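Local coordinates for peptidyl-tRNA hydrolase (Sulfolobus solfataricus, PDB 1XTY), which hydrolyses the ester bond of N-acyl-aminoacyl-tRNAs, releasing the peptide and the tRNA, and probably acts on peptidyl-tRNAs that drop off the ribosome during protein synthesis, at the interface of chains A and B. Coordinates in Å, arbitrary orientation; residue numbers count along the deposited sequence, not the author numbering. Chains: chain A/B, Peptidyl-tRNA hydrolase.

The interface of chains A and B. Residues chain A 27-28, 31, 49, 54, 56; chain B 24, 28.
B:Val28, on helix 16-35 of its chain, pushes its two methyls into a largely apolar notch of chain A built from helix 16-35, helix 40-51 and the segment leading into strand 56-61. The branches part company there. CG2, which sits beside the backbone N, turns to the partner helix and meets the CB methyl of A:Ala27 at 3.8 Å. CG1, anti to the backbone N (chi1 171°), takes the other direction, where the CG2 methyl of A:Val31 and the CZ3 corner of the A:Trp49 indole each approach to 4.1 Å. The indole reaches toward the valine head on, and the methyl touches the far end of the six-membered ring.

The side-chain amide of A:Gln54 flanks this valine, lying alongside it and running the other way. Its carbonyl OE1 lies 3.4 Å from B:Val28 CB, and its amide carbon CD packs on CG1 at 3.8 Å, so this contact is van der Waals in kind although one partner is polar. Behind it, the CA of A:Gln54 rests on one face of A:Trp49, toward the rim, while CG of A:Lys56 lies in plane at the indole's edge.

In this patch A:Lys56 meets the neighbour through its methylenes CD and CE, with CE 3.8 Å from the CB methyl of B:Ala24. Bends at chi3 (-118°) and chi4 (55°) fold the amine back into its own chain, where NZ hydrogen-bonds the backbone O of A:Gln54 at 3.0 Å, approaching the carbonyl almost end-on. Replacing A:Lys56 with an alanine is likely to strip from the B:Ala24 methyl the lysine methylenes that lie on it and to leave the A:Gln54 carbonyl without this amine.

The two-fold axis repeats the patch with the chains exchanged. At A:Ala27, B:Ala24 and B:Val28 the side chains are small, which likely allows the paired helices 16-35 to approach closely and join the homodimer.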
loop_
_atom_site.group_PDB
_atom_site.type_symbol
_atom_site.label_atom_id
_atom_site.label_comp_id
_atom_site.label_asym_id
_atom_site.label_seq_id
_atom_site.Cartn_x
_atom_site.Cartn_y
_atom_site.Cartn_z
ATOM N N ALA A 27 3.408 1.686 -3.177
ATOM C CA ALA A 27 3.613 2.586 -2.046
ATOM C C ALA A 27 4.768 2.183 -1.137
ATOM O O ALA A 27 5.578 3.028 -0.748
ATOM C CB ALA A 27 2.322 2.700 -1.229
ATOM N N VAL A 28 4.849 0.899 -0.798
ATOM C CA VAL A 28 5.920 0.427 0.077
ATOM C C VAL A 28 7.289 0.565 -0.587
ATOM O O VAL A 28 8.254 0.996 0.047
ATOM C CB VAL A 28 5.691 -1.040 0.498
ATOM C CG1 VAL A 28 6.899 -1.567 1.266
ATOM C CG2 VAL A 28 4.441 -1.131 1.370
ATOM N N VAL A 31 8.368 4.284 -0.389
ATOM C CA VAL A 31 8.781 4.645 0.961
ATOM C C VAL A 31 10.138 4.043 1.341
ATOM O O VAL A 31 11.014 4.747 1.855
ATOM C CB VAL A 31 7.688 4.230 1.983
ATOM C CG1 VAL A 31 8.189 4.389 3.407
ATOM C CG2 VAL A 31 6.448 5.101 1.776
ATOM N N TRP A 49 4.687 14.019 4.487
ATOM C CA TRP A 49 3.597 13.199 3.979
ATOM C C TRP A 49 3.008 12.353 5.100
ATOM O O TRP A 49 1.790 12.243 5.233
ATOM C CB TRP A 49 4.119 12.300 2.862
ATOM C CG TRP A 49 3.094 11.415 2.237
ATOM C CD1 TRP A 49 1.991 11.802 1.526
ATOM C CD2 TRP A 49 3.116 9.985 2.199
ATOM N NE1 TRP A 49 1.329 10.697 1.043
ATOM C CE2 TRP A 49 1.999 9.568 1.441
ATOM C CE3 TRP A 49 3.977 9.011 2.732
ATOM C CZ2 TRP A 49 1.716 8.217 1.199
ATOM C CZ3 TRP A 49 3.698 7.668 2.490
ATOM C CH2 TRP A 49 2.575 7.284 1.728
ATOM N N GLN A 54 -0.561 10.580 5.106
ATOM C CA GLN A 54 -0.287 9.770 3.918
ATOM C C GLN A 54 -1.295 9.907 2.778
ATOM O O GLN A 54 -1.723 8.906 2.204
ATOM C CB GLN A 54 -0.208 8.289 4.303
ATOM C CG GLN A 54 0.895 7.926 5.267
ATOM C CD GLN A 54 0.801 6.471 5.704
ATOM O OE1 GLN A 54 0.577 5.578 4.884
ATOM N NE2 GLN A 54 0.977 6.226 6.998
ATOM N N LYS A 56 -3.107 9.934 -0.578
ATOM C CA LYS A 56 -2.808 9.230 -1.818
ATOM C C LYS A 56 -3.863 9.502 -2.876
ATOM O O LYS A 56 -5.035 9.699 -2.565
ATOM C CB LYS A 56 -2.742 7.722 -1.582
ATOM C CG LYS A 56 -1.564 7.255 -0.754
ATOM C CD LYS A 56 -1.667 5.764 -0.477
ATOM C CE LYS A 56 -1.775 5.479 1.014
ATOM N NZ LYS A 56 -2.894 6.219 1.648
ATOM N N ALA B 24 -3.008 0.267 1.099
ATOM C CA ALA B 24 -1.683 0.877 1.007
ATOM C C ALA B 24 -1.371 1.634 2.299
ATOM O O ALA B 24 -0.219 1.711 2.728
ATOM C CB ALA B 24 -1.619 1.835 -0.197
ATOM N N VAL B 28 1.937 0.743 4.489
ATOM C CA VAL B 28 2.955 1.746 4.785
ATOM C C VAL B 28 3.072 2.005 6.287
ATOM O O VAL B 28 4.175 2.134 6.809
ATOM C CB VAL B 28 2.670 3.083 4.049
ATOM C CG1 VAL B 28 3.618 4.177 4.557
ATOM C CG2 VAL B 28 2.864 2.897 2.550
#